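Local coordinates for protein soluble lytic transglycosylase B3 (Pseudomonas aeruginosa, PDB 5ANZ) that probably cleaves the glycan strands of peptidoglycan as a lytic transglycosylase of cell-wall turnover, and carries a bound calcium ion, at residues Asp105-Arg108 with Val109-Gly112; Gln176-Ala179 with Ala180-Leu184; Gln206-Pro209 with Thr210-Asn213; Arg365-Leu368 with Gln369-Ala373; Ala388-Arg391 with Lys392-Ala396. All blocks are in the same frame, centred on the assembly; numbering follows the deposited sequence. Where two conformers were deposited one is given.

Contact 1: Asp105-Arg108 with Val109-Gly112; sequences DPLR and VRQG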
loop_
_atom_site.group_PDB
_atom_site.type_symbol
_atom_site.label_atom_id
_atom_site.label_comp_id
_atom_site.label_asym_id
_atom_site.label_seq_id
_atom_site.Cartn_x
_atom_site.Cartn_y
_atom_site.Cartn_z
ATOM N N ASP A 105 8.946 -11.826 -7.578
ATOM C CA ASP A 105 9.496 -12.493 -8.762
ATOM C C ASP A 105 11.006 -12.304 -8.767
ATOM O O ASP A 105 11.489 -11.191 -8.536
ATOM C CB ASP A 105 8.889 -11.931 -10.042
ATOM C CG ASP A 105 9.233 -12.763 -11.258
ATOM O OD1 ASP A 105 10.400 -12.719 -11.701
ATOM O OD2 ASP A 105 8.337 -13.463 -11.777
ATOM N N PRO A 106 11.763 -13.384 -9.019
ATOM C CA PRO A 106 13.227 -13.270 -9.042
ATOM C C PRO A 106 13.710 -12.139 -9.951
ATOM O O PRO A 106 14.751 -11.559 -9.718
ATOM C CB PRO A 106 13.680 -14.636 -9.584
ATOM C CG PRO A 106 12.581 -15.565 -9.193
ATOM C CD PRO A 106 11.307 -14.763 -9.275
ATOM N N LEU A 107 12.961 -11.839 -11.002
ATOM C CA LEU A 107 13.363 -10.747 -11.875
ATOM C C LEU A 107 13.315 -9.396 -11.135
ATOM O O LEU A 107 14.197 -8.551 -11.327
ATOM C CB LEU A 107 12.483 -10.725 -13.122
ATOM C CG LEU A 107 12.600 -12.028 -13.925
ATOM C CD1 LEU A 107 11.487 -12.148 -14.968
ATOM C CD2 LEU A 107 13.980 -12.134 -14.578
ATOM N N ARG A 108 12.320 -9.203 -10.273
ATOM C CA ARG A 108 12.243 -7.954 -9.510
ATOM C C ARG A 108 13.315 -7.927 -8.425
ATOM O O ARG A 108 13.886 -6.879 -8.126
ATOM C CB ARG A 108 10.861 -7.743 -8.883
ATOM C CG ARG A 108 10.760 -6.404 -8.111
ATOM C CD ARG A 108 9.313 -5.975 -7.785
ATOM N NE ARG A 108 8.557 -5.651 -8.999
ATOM C CZ ARG A 108 7.690 -6.467 -9.591
ATOM N NH1 ARG A 108 7.439 -7.663 -9.072
ATOM N NH2 ARG A 108 7.070 -6.089 -10.704
ATOM N N VAL A 109 13.582 -9.074 -7.816
ATOM C CA VAL A 109 14.640 -9.136 -6.805
ATOM C C VAL A 109 15.974 -8.768 -7.438
ATOM O O VAL A 109 16.712 -7.919 -6.930
ATOM C CB VAL A 109 14.755 -10.546 -6.172
ATOM C CG1 VAL A 109 15.929 -10.624 -5.195
ATOM C CG2 VAL A 109 13.438 -10.944 -5.506
ATOM N N ARG A 110 16.304 -9.400 -8.562
ATOM C CA ARG A 110 17.603 -9.122 -9.144
ATOM C C ARG A 110 17.685 -7.685 -9.659
ATOM O O ARG A 110 18.750 -7.078 -9.571
ATOM C CB ARG A 110 17.941 -10.114 -10.258
ATOM C CG ARG A 110 17.132 -9.999 -11.507
ATOM C CD ARG A 110 17.622 -11.046 -12.506
ATOM N NE ARG A 110 17.138 -10.773 -13.850
ATOM C CZ ARG A 110 17.500 -11.457 -14.925
ATOM N NH1 ARG A 110 18.358 -12.460 -14.814
ATOM N NH2 ARG A 110 17.009 -11.129 -16.110
ATOM N N GLN A 111 16.578 -7.119 -10.151
ATOM C CA GLN A 111 16.638 -5.729 -10.628
ATOM C C GLN A 111 16.904 -4.787 -9.449
ATOM O O GLN A 111 17.647 -3.812 -9.587
ATOM C CB GLN A 111 15.348 -5.313 -11.346
ATOM C CG GLN A 111 15.199 -5.795 -12.775
ATOM C CD GLN A 111 13.874 -5.359 -13.400
ATOM O OE1 GLN A 111 12.894 -5.093 -12.696
ATOM N NE2 GLN A 111 13.843 -5.284 -14.726
ATOM N N GLY A 112 16.320 -5.096 -8.296
ATOM C CA GLY A 112 16.542 -4.298 -7.094
ATOM C C GLY A 112 17.977 -4.404 -6.600
ATOM O O GLY A 112 18.582 -3.426 -6.160
HETATM O O HOH W 1 15.508 -8.717 -13.793
#

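Contact 2: Gln176-Ala179 with Ala180-Leu184; sequences QLLA and ALKIL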
loop_
_atom_site.group_PDB
_atom_site.type_symbol
_atom_site.label_atom_id
_atom_site.label_comp_id
_atom_site.label_asym_id
_atom_site.label_seq_id
_atom_site.Cartn_x
_atom_site.Cartn_y
_atom_site.Cartn_z
ATOM N N GLN A 176 -6.267 17.292 -5.253
ATOM C CA GLN A 176 -5.012 16.859 -5.832
ATOM C C GLN A 176 -4.695 17.659 -7.082
ATOM O O GLN A 176 -3.527 17.921 -7.376
ATOM C CB GLN A 176 -5.061 15.368 -6.151
ATOM C CG GLN A 176 -5.255 14.528 -4.915
ATOM C CD GLN A 176 -4.168 14.754 -3.879
ATOM O OE1 GLN A 176 -3.004 14.947 -4.218
ATOM N NE2 GLN A 176 -4.548 14.720 -2.597
ATOM N N LEU A 177 -5.732 18.051 -7.821
ATOM C CA LEU A 177 -5.531 18.774 -9.072
ATOM C C LEU A 177 -4.962 20.167 -8.792
ATOM O O LEU A 177 -4.046 20.621 -9.468
ATOM C CB LEU A 177 -6.845 18.879 -9.855
ATOM C CG LEU A 177 -6.790 19.613 -11.199
ATOM C CD1 LEU A 177 -5.726 19.018 -12.121
ATOM C CD2 LEU A 177 -8.149 19.553 -11.854
ATOM N N LEU A 178 -5.490 20.839 -7.773
ATOM C CA LEU A 178 -4.922 22.123 -7.383
ATOM C C LEU A 178 -3.465 21.953 -6.940
ATOM O O LEU A 178 -2.599 22.768 -7.271
ATOM C CB LEU A 178 -5.753 22.763 -6.271
ATOM C CG LEU A 178 -5.507 24.254 -6.081
ATOM C CD1 LEU A 178 -5.955 25.023 -7.319
ATOM C CD2 LEU A 178 -6.219 24.758 -4.840
ATOM N N ALA A 179 -3.192 20.869 -6.222
ATOM C CA ALA A 179 -1.853 20.620 -5.720
ATOM C C ALA A 179 -0.893 20.357 -6.878
ATOM O O ALA A 179 0.245 20.825 -6.866
ATOM C CB ALA A 179 -1.862 19.449 -4.742
ATOM N N ALA A 180 -1.355 19.607 -7.872
ATOM C CA ALA A 180 -0.553 19.351 -9.071
ATOM C C ALA A 180 -0.215 20.637 -9.825
ATOM O O ALA A 180 0.909 20.801 -10.295
ATOM C CB ALA A 180 -1.273 18.379 -10.006
ATOM N N LEU A 181 -1.180 21.542 -9.951
ATOM C CA LEU A 181 -0.924 22.793 -10.659
ATOM C C LEU A 181 0.147 23.613 -9.942
ATOM O O LEU A 181 0.925 24.311 -10.589
ATOM C CB LEU A 181 -2.216 23.615 -10.815
ATOM C CG LEU A 181 -3.240 23.033 -11.805
ATOM C CD1 LEU A 181 -4.605 23.701 -11.642
ATOM C CD2 LEU A 181 -2.739 23.223 -13.234
ATOM N N LYS A 182 0.199 23.523 -8.612
ATOM C CA LYS A 182 1.215 24.242 -7.855
ATOM C C LYS A 182 2.602 23.678 -8.125
ATOM O O LYS A 182 3.590 24.427 -8.159
ATOM C CB LYS A 182 0.913 24.198 -6.354
ATOM C CG LYS A 182 -0.395 24.869 -5.994
ATOM C CD LYS A 182 -0.605 24.916 -4.484
ATOM C CE LYS A 182 -1.881 25.680 -4.135
ATOM N NZ LYS A 182 -2.299 25.472 -2.716
ATOM N N ILE A 183 2.666 22.362 -8.310
ATOM C CA ILE A 183 3.903 21.698 -8.681
ATOM C C ILE A 183 4.391 22.203 -10.040
ATOM O O ILE A 183 5.572 22.527 -10.207
ATOM C CB ILE A 183 3.730 20.178 -8.723
ATOM C CG1 ILE A 183 3.371 19.661 -7.322
ATOM C CG2 ILE A 183 5.013 19.527 -9.242
ATOM C CD1 ILE A 183 3.064 18.155 -7.273
ATOM N N LEU A 184 3.478 22.303 -11.000
ATOM C CA LEU A 184 3.833 22.870 -12.305
ATOM C C LEU A 184 4.264 24.323 -12.183
ATOM O O LEU A 184 5.233 24.739 -12.803
ATOM C CB LEU A 184 2.668 22.762 -13.288
ATOM C CG LEU A 184 2.287 21.317 -13.602
ATOM C CD1 LEU A 184 1.108 21.259 -14.556
ATOM C CD2 LEU A 184 3.506 20.563 -14.172
#

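Contact 3: Gln206-Pro209 with Thr210-Asn213; sequences QFIP and TTHN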
loop_
_atom_site.group_PDB
_atom_site.type_symbol
_atom_site.label_atom_id
_atom_site.label_comp_id
_atom_site.label_asym_id
_atom_site.label_seq_id
_atom_site.Cartn_x
_atom_site.Cartn_y
_atom_site.Cartn_z
ATOM N N GLN A 206 5.286 7.323 -7.035
ATOM C CA GLN A 206 3.820 7.236 -7.034
ATOM C C GLN A 206 3.198 8.019 -5.883
ATOM O O GLN A 206 2.177 7.616 -5.312
ATOM C CB GLN A 206 3.371 5.774 -7.014
ATOM C CG GLN A 206 3.785 5.034 -8.304
ATOM C CD GLN A 206 2.931 5.426 -9.504
ATOM O OE1 GLN A 206 1.744 5.068 -9.585
ATOM N NE2 GLN A 206 3.523 6.167 -10.436
ATOM N N PHE A 207 3.805 9.169 -5.577
ATOM C CA PHE A 207 3.192 10.151 -4.674
ATOM C C PHE A 207 1.982 10.822 -5.323
ATOM O O PHE A 207 2.095 11.270 -6.464
ATOM C CB PHE A 207 4.169 11.273 -4.339
ATOM C CG PHE A 207 5.265 10.926 -3.354
ATOM C CD1 PHE A 207 5.320 9.700 -2.707
ATOM C CD2 PHE A 207 6.220 11.900 -3.048
ATOM C CE1 PHE A 207 6.334 9.446 -1.774
ATOM C CE2 PHE A 207 7.224 11.662 -2.112
ATOM C CZ PHE A 207 7.280 10.442 -1.476
ATOM N N ILE A 208 0.868 10.979 -4.609
ATOM C CA ILE A 208 -0.169 11.905 -5.079
ATOM C C ILE A 208 0.341 13.334 -4.846
ATOM O O ILE A 208 1.253 13.548 -4.051
ATOM C CB ILE A 208 -1.521 11.678 -4.371
ATOM C CG1 ILE A 208 -1.384 11.875 -2.861
ATOM C CG2 ILE A 208 -2.062 10.285 -4.677
ATOM C CD1 ILE A 208 -2.709 11.709 -2.096
ATOM N N PRO A 209 -0.228 14.314 -5.558
ATOM C CA PRO A 209 0.300 15.680 -5.483
ATOM C C PRO A 209 0.456 16.242 -4.059
ATOM O O PRO A 209 1.507 16.828 -3.767
ATOM C CB PRO A 209 -0.730 16.476 -6.285
ATOM C CG PRO A 209 -1.126 15.476 -7.395
ATOM C CD PRO A 209 -1.200 14.155 -6.656
ATOM N N THR A 210 -0.540 16.082 -3.190
ATOM C CA THR A 210 -0.396 16.661 -1.854
ATOM C C THR A 210 0.750 15.969 -1.082
ATOM O O THR A 210 1.455 16.613 -0.298
ATOM C CB THR A 210 -1.717 16.592 -1.042
ATOM O OG1 THR A 210 -2.152 15.232 -0.933
ATOM C CG2 THR A 210 -2.806 17.441 -1.706
ATOM N N THR A 211 0.965 14.670 -1.313
ATOM C CA THR A 211 2.095 14.001 -0.683
ATOM C C THR A 211 3.427 14.504 -1.239
ATOM O O THR A 211 4.390 14.722 -0.502
ATOM C CB THR A 211 2.004 12.461 -0.865
ATOM O OG1 THR A 211 0.818 11.995 -0.214
ATOM C CG2 THR A 211 3.231 11.772 -0.288
ATOM N N HIS A 212 3.486 14.713 -2.550
ATOM C CA HIS A 212 4.658 15.330 -3.140
ATOM C C HIS A 212 4.943 16.684 -2.479
ATOM O O HIS A 212 6.079 16.967 -2.083
ATOM C CB HIS A 212 4.467 15.516 -4.654
ATOM C CG HIS A 212 5.581 16.264 -5.312
ATOM N ND1 HIS A 212 6.626 15.632 -5.950
ATOM C CD2 HIS A 212 5.821 17.596 -5.407
ATOM C CE1 HIS A 212 7.462 16.545 -6.415
ATOM N NE2 HIS A 212 6.999 17.732 -6.113
ATOM N N ASN A 213 3.914 17.505 -2.335
ATOM C CA ASN A 213 4.136 18.856 -1.847
ATOM C C ASN A 213 4.589 18.908 -0.385
ATOM O O ASN A 213 5.226 19.879 0.025
ATOM C CB ASN A 213 2.873 19.701 -2.056
ATOM C CG ASN A 213 2.706 20.135 -3.504
ATOM O OD1 ASN A 213 3.637 20.010 -4.307
ATOM N ND2 ASN A 213 1.537 20.679 -3.838
#

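Contact 4: Arg365-Leu368 with Gln369-Ala373; sequences RIEL and QRQLA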
loop_
_atom_site.group_PDB
_atom_site.type_symbol
_atom_site.label_atom_id
_atom_site.label_comp_id
_atom_site.label_asym_id
_atom_site.label_seq_id
_atom_site.Cartn_x
_atom_site.Cartn_y
_atom_site.Cartn_z
ATOM N N ARG A 365 -18.286 -11.686 -0.896
ATOM C CA ARG A 365 -17.998 -10.945 0.330
ATOM C C ARG A 365 -19.255 -10.247 0.846
ATOM O O ARG A 365 -19.493 -10.166 2.059
ATOM C CB ARG A 365 -16.886 -9.925 0.104
ATOM C CG ARG A 365 -15.512 -10.553 -0.156
ATOM C CD ARG A 365 -14.393 -9.519 -0.093
ATOM N NE ARG A 365 -14.524 -8.478 -1.109
ATOM C CZ ARG A 365 -14.020 -8.561 -2.338
ATOM N NH1 ARG A 365 -13.356 -9.646 -2.717
ATOM N NH2 ARG A 365 -14.183 -7.560 -3.189
ATOM N N ILE A 366 -20.056 -9.732 -0.078
ATOM C CA ILE A 366 -21.319 -9.102 0.283
ATOM C C ILE A 366 -22.278 -10.139 0.820
ATOM O O ILE A 366 -22.954 -9.917 1.836
ATOM C CB ILE A 366 -21.938 -8.372 -0.928
ATOM C CG1 ILE A 366 -21.146 -7.096 -1.207
ATOM C CG2 ILE A 366 -23.418 -8.065 -0.688
ATOM C CD1 ILE A 366 -21.325 -6.563 -2.618
ATOM N N GLU A 367 -22.324 -11.285 0.149
ATOM C CA GLU A 367 -23.194 -12.366 0.587
ATOM C C GLU A 367 -22.797 -12.809 1.990
ATOM O O GLU A 367 -23.665 -13.067 2.828
ATOM C CB GLU A 367 -23.138 -13.553 -0.375
ATOM C CG GLU A 367 -24.233 -14.584 -0.127
ATOM C CD GLU A 367 -24.100 -15.815 -1.005
ATOM O OE1 GLU A 367 -23.204 -15.844 -1.879
ATOM O OE2 GLU A 367 -24.896 -16.760 -0.815
ATOM N N LEU A 368 -21.490 -12.899 2.236
ATOM C CA LEU A 368 -20.987 -13.316 3.544
ATOM C C LEU A 368 -21.479 -12.386 4.635
ATOM O O LEU A 368 -21.909 -12.837 5.706
ATOM C CB LEU A 368 -19.457 -13.354 3.554
ATOM C CG LEU A 368 -18.849 -13.552 4.951
ATOM C CD1 LEU A 368 -19.245 -14.905 5.499
ATOM C CD2 LEU A 368 -17.337 -13.395 4.914
ATOM N N GLN A 369 -21.398 -11.087 4.372
ATOM C CA GLN A 369 -21.815 -10.099 5.362
ATOM C C GLN A 369 -23.308 -10.203 5.635
ATOM O O GLN A 369 -23.745 -10.078 6.787
ATOM C CB GLN A 369 -21.448 -8.688 4.903
ATOM C CG GLN A 369 -19.959 -8.365 5.075
ATOM C CD GLN A 369 -19.544 -7.081 4.386
ATOM O OE1 GLN A 369 -20.102 -6.708 3.357
ATOM N NE2 GLN A 369 -18.554 -6.396 4.954
ATOM N N ARG A 370 -24.092 -10.446 4.583
ATOM C CA ARG A 370 -25.540 -10.576 4.744
ATOM C C ARG A 370 -25.900 -11.857 5.508
ATOM O O ARG A 370 -26.833 -11.869 6.324
ATOM C CB ARG A 370 -26.238 -10.538 3.380
ATOM C CG ARG A 370 -26.194 -9.175 2.704
ATOM C CD ARG A 370 -26.953 -9.193 1.383
ATOM N NE ARG A 370 -26.990 -7.882 0.741
ATOM C CZ ARG A 370 -27.067 -7.698 -0.572
ATOM N NH1 ARG A 370 -27.117 -8.745 -1.388
ATOM N NH2 ARG A 370 -27.100 -6.472 -1.074
ATOM N N GLN A 371 -25.151 -12.928 5.261
ATOM C CA GLN A 371 -25.410 -14.203 5.930
ATOM C C GLN A 371 -25.025 -14.139 7.402
ATOM O O GLN A 371 -25.708 -14.715 8.257
ATOM C CB GLN A 371 -24.654 -15.343 5.238
ATOM C CG GLN A 371 -25.329 -15.858 3.975
ATOM C CD GLN A 371 -26.516 -16.739 4.288
ATOM O OE1 GLN A 371 -26.395 -17.963 4.348
ATOM N NE2 GLN A 371 -27.671 -16.120 4.509
ATOM N N LEU A 372 -23.936 -13.434 7.697
ATOM C CA LEU A 372 -23.505 -13.251 9.082
ATOM C C LEU A 372 -24.573 -12.493 9.861
ATOM O O LEU A 372 -24.964 -12.901 10.966
ATOM C CB LEU A 372 -22.168 -12.502 9.143
ATOM C CG LEU A 372 -20.924 -13.266 8.691
ATOM C CD1 LEU A 372 -19.785 -12.307 8.397
ATOM C CD2 LEU A 372 -20.517 -14.292 9.752
ATOM N N ALA A 373 -25.047 -11.390 9.287
ATOM C CA ALA A 373 -26.052 -10.572 9.955
ATOM C C ALA A 373 -27.316 -11.389 10.179
ATOM O O ALA A 373 -27.987 -11.257 11.207
ATOM C CB ALA A 373 -26.354 -9.319 9.143
#

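Contact 5: Ala388-Arg391 with Lys392-Ala396; sequences ANTR and KAIRA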
loop_
_atom_site.group_PDB
_atom_site.type_symbol
_atom_site.label_atom_id
_atom_site.label_comp_id
_atom_site.label_asym_id
_atom_site.label_seq_id
_atom_site.Cartn_x
_atom_site.Cartn_y
_atom_site.Cartn_z
ATOM N N ALA A 388 -12.400 -4.595 10.202
ATOM C CA ALA A 388 -12.391 -5.016 11.599
ATOM C C ALA A 388 -13.753 -5.524 12.071
ATOM O O ALA A 388 -13.837 -6.536 12.771
ATOM C CB ALA A 388 -11.930 -3.874 12.481
ATOM N N ASN A 389 -14.814 -4.814 11.708
ATOM C CA ASN A 389 -16.155 -5.193 12.141
ATOM C C ASN A 389 -16.567 -6.541 11.572
ATOM O O ASN A 389 -17.150 -7.373 12.264
ATOM C CB ASN A 389 -17.175 -4.129 11.735
ATOM C CG ASN A 389 -16.911 -2.790 12.387
ATOM O OD1 ASN A 389 -16.381 -2.718 13.497
ATOM N ND2 ASN A 389 -17.282 -1.715 11.698
ATOM N N THR A 390 -16.272 -6.754 10.298
ATOM C CA THR A 390 -16.625 -8.016 9.671
ATOM C C THR A 390 -15.791 -9.159 10.249
ATOM O O THR A 390 -16.296 -10.257 10.447
ATOM C CB THR A 390 -16.447 -7.952 8.148
ATOM O OG1 THR A 390 -17.300 -6.927 7.620
ATOM C CG2 THR A 390 -16.823 -9.274 7.525
ATOM N N ARG A 391 -14.521 -8.899 10.538
ATOM C CA ARG A 391 -13.671 -9.938 11.098
ATOM C C ARG A 391 -14.195 -10.357 12.469
ATOM O O ARG A 391 -14.155 -11.532 12.836
ATOM C CB ARG A 391 -12.211 -9.463 11.186
ATOM C CG ARG A 391 -11.533 -9.384 9.822
ATOM C CD ARG A 391 -10.026 -9.224 9.938
ATOM N NE ARG A 391 -9.665 -7.976 10.602
ATOM C CZ ARG A 391 -9.476 -6.822 9.972
ATOM N NH1 ARG A 391 -9.610 -6.750 8.652
ATOM N NH2 ARG A 391 -9.150 -5.737 10.664
ATOM N N LYS A 392 -14.708 -9.387 13.212
ATOM C CA LYS A 392 -15.304 -9.653 14.512
ATOM C C LYS A 392 -16.477 -10.622 14.365
ATOM O O LYS A 392 -16.605 -11.603 15.108
ATOM C CB LYS A 392 -15.760 -8.341 15.152
ATOM C CG LYS A 392 -15.944 -8.393 16.648
ATOM C CD LYS A 392 -16.240 -7.005 17.200
ATOM C CE LYS A 392 -16.371 -7.033 18.712
ATOM N NZ LYS A 392 -15.110 -7.488 19.367
ATOM N N ALA A 393 -17.329 -10.338 13.385
ATOM C CA ALA A 393 -18.499 -11.155 13.116
ATOM C C ALA A 393 -18.084 -12.528 12.634
ATOM O O ALA A 393 -18.673 -13.538 13.007
ATOM C CB ALA A 393 -19.378 -10.482 12.085
ATOM N N ILE A 394 -17.069 -12.559 11.779
ATOM C CA ILE A 394 -16.562 -13.821 11.280
ATOM C C ILE A 394 -16.064 -14.683 12.438
ATOM O O ILE A 394 -16.403 -15.862 12.518
ATOM C CB ILE A 394 -15.445 -13.599 10.246
ATOM C CG1 ILE A 394 -16.038 -12.976 8.987
ATOM C CG2 ILE A 394 -14.750 -14.910 9.906
ATOM C CD1 ILE A 394 -14.992 -12.486 8.017
ATOM N N ARG A 395 -15.284 -14.096 13.341
ATOM C CA ARG A 395 -14.748 -14.849 14.473
ATOM C C ARG A 395 -15.860 -15.420 15.357
ATOM O O ARG A 395 -15.757 -16.549 15.839
ATOM C CB ARG A 395 -13.815 -13.974 15.306
ATOM C CG ARG A 395 -12.564 -13.575 14.568
ATOM C CD ARG A 395 -11.538 -13.006 15.533
ATOM N NE ARG A 395 -10.205 -13.034 14.950
ATOM C CZ ARG A 395 -9.621 -11.998 14.362
ATOM N NH1 ARG A 395 -10.254 -10.832 14.288
ATOM N NH2 ARG A 395 -8.397 -12.133 13.860
ATOM N N ALA A 396 -16.924 -14.653 15.568
ATOM C CA ALA A 396 -18.033 -15.146 16.389
ATOM C C ALA A 396 -18.706 -16.337 15.705
ATOM O O ALA A 396 -19.101 -17.312 16.351
ATOM C CB ALA A 396 -19.050 -14.047 16.647
#

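Contact 1: Asp105-Arg108 with Val109-Gly112
L107 and R110 run side by side on the outer face of a helix's first turns. The leucine CD2 lies over one face of the R110 guanidinium, 3.5 Å from NE and offset toward the rim of the flat group. R110 gets there with CG wedged between its own backbone N and carbonyl carbon (chi1 69°) and the rest of the chain extended to NE. In the plane of the guanidinium a water accepts from R110 NE at 2.6 Å and donates to L107 O at 2.8 Å. That carbonyl also takes Q111 N, so two donors grip it. This is the loose, exposed side. The packed side is that of V109 and R108, whose side chains lie on L339 of helix 330-343; V109 CG2 also sits 3.6 Å from D105 O. R108 O accepts from G112 N at 3.0 Å and from the hydroxyl of Y147, while R108 NH1 turns back to the carbonyl of A103. At the start of the turn D105 O takes V109 N, and D105 OD1 accepts from L107 N at 2.8 Å through its anti lone pair. With P106 as the first helical residue, this is an aspartate N-cap opening helix 106-118.

Contact 2: Gln176-Ala179 with Ala180-Leu184
A180 N donates to Q176 O at 2.8 Å, the shortest of four i to i+4 bonds that join these two turns of helix. L181 N follows onto L177 O, K182 N onto L178 O and I183 N onto A179 O, the last at 3.2 Å. K182 N also makes a weak, bent hydrogen bond to A179 O (121° at the hydrogen). A179 O has a further donor from outside the helix, ND2 of N213 in the conformer modelled here, so this buried carbonyl is shared between its own helix and helix 209-215. The Q176 side chain is likewise used by that neighbour: its OE1 accepts from T210 N, at the first turn of helix 209-215. Helix 170-186 belongs to the helical body of the lysozyme-like transglycosylase domain, and its Q176 lies beside I208, which binds N-acetyl-D-glucosamine in another structure of this protein. Aliphatic groups line the carbonyls. L181 CG lies 3.5 Å from L177 O, and K182 CG comes to 3.3 Å from L178 O because it stands beside its own backbone N (chi1 -62°). From there the lysine chain runs extended, its CE passing L178 CG at 4.4 Å on the exposed side. I183 CG1 comes to 3.4 Å from A179 O. On the buried side L177 and L181 both pack against F55 of helix 48-61, and A180 meets I157 of helix 156-166.

Contact 3: Gln206-Pro209 with Thr210-Asn213
H212 N donates to I208 O at 2.9 Å in a nearly straight bond (167°). N213 N makes the next bond, to P209 O, also at 2.9 Å, and the helix is under way. T210 N, too early in the helix for such a carbonyl, is met by helix 170-186. The imidazole of H212 is anchored through NE2 to D188 OD2, just beyond the end of that same helix, so T210 and H212 both find partners on or just after it. Outward from the backbone, I208 and T211 meet through CG1 and OG1 at 3.4 Å. Both threonine hydroxyls lie near the isoleucine, T210 OG1 being 3.8 Å from I208 CD1. The clearest side-chain contact is a CH-pi one: T211 CG2 stands over a face of the F207 ring, 3.9 Å from its centroid and 16° off the normal. T211 holds this methyl anti to its backbone N, with OG1 on the other branch (chi1 -62°) facing I208. F207 in turn packs on Y326. I208, T211 and Y326 all bind N-acetyl-D-glucosamine in another structure of this protein, so this N-terminal turn, with I208 as N-cap and P209 as first residue, forms part of the N-acetyl-D-glucosamine site, consistent with the glycan-binding cleft of a lysozyme-like fold.

Contact 4: Arg365-Leu368 with Gln369-Ala373
Q369 lays its extended side chain back along the preceding turn, CG 3.5 Å from R365 O, the carbonyl that also accepts Q369 N at 3.1 Å. Its amide is engaged at both ends: OE1 takes G384 N, and NE2 donates to D383 OD1 and to T390 OG1 on helix 388-401. R365 points its NE at G384 O, so two side chains one turn apart fasten the same loop. R370 comes next, on the outer face. Its chain stretches from CG to NE with CG beside the backbone N (chi1 -70°), which brings the guanidinium alongside I366. The isoleucine CG2 lies over the centre of one guanidinium face, 3.7 Å from CZ, and both side chains also touch V382. Q371 carries its CB and CG past E367 O, the carbonyl that receives Q371 N at 2.9 Å; the E367 carboxylate itself is paired with R418 in a salt bridge. L372 then turns inward. L372 CG sits only 3.2 Å from L368 O, while its CD1 reaches L368 CG at 3.8 Å, the two leucines crossing at an angle. Together they make an apolar ridge against I394 of helix 388-401, with L368 also reaching L414 and L417 of helix 411-417. The chemistry is split by side. Leucines bury the inner face of helix 362-374 in the three-helix core of the putative peptidoglycan-binding domain, whereas R370 on the outer face has an aliphatic group against its guanidinium. The polar ends of R365 and Q369 hold the loop at G384, and Q369 also reaches helix 388-401.

Contact 5: Ala388-Arg391 with Lys392-Ala396
T390 CG2 and I394 CD1 meet at 3.7 Å, one turn apart on the inner face of helix 388-401. With OG1 beside the backbone N (chi1 -60°), the threonine methyl swings to the far side from that nitrogen and meets the isoleucine, while the hydroxyl is held by Q369. I394 directs CG1 back toward the preceding turn, 3.1 Å from T390 O, a tight fit against a carbonyl that already receives I394 N at 2.8 Å. Beside it A393 touches L372 and P379, extending the apolar seam between helices 362-374 and 388-401 in the small helical bundle of the putative peptidoglycan-binding domain. The two arginines leave from another side of the helix. R391 bends at chi3 (-63°), which swings its guanidinium back over the first turn, A388 N lying 3.3 Å above the R391 guanidinium plane, toward its rim. R395 stays extended from CG to NE; its CG passes 3.1 Å from R391 O, and NH1 comes within 3.9 Å of R391 CB. Despite the different chain shapes, R391 NE and R395 NH1 both make salt bridges to E269 OE2, which probably offsets the closeness of the two like charges. R395 is held further by NE on A405 O and NH2 on A268 O, so its buried guanidinium has all three nitrogens engaged. K392, by contrast, runs out on the exposed side, its CB 3.3 Å from N389 O.

Overall arrangement
Every contact is local, so none closes a long loop: from the N terminus they come in series, without nesting or crossing. Contact 1 opens helix 106-118 and stands alone, its nearest atoms about 12 Å from those of contact 3. Contacts 2 and 3, with centres about 9 Å apart, bring helix 170-186 against the start of helix 209-215, in direct touch within the transglycosylase domain. Contacts 4 and 5 form a second pair, centres about 11 Å apart, joining consecutive helices 362-374 and 388-401. The centres of contacts 3 and 5 are about 34 Å apart, on opposite sides of the chain's centre, the N-acetyl-D-glucosamine site on one and the putative peptidoglycan-binding domain on the other.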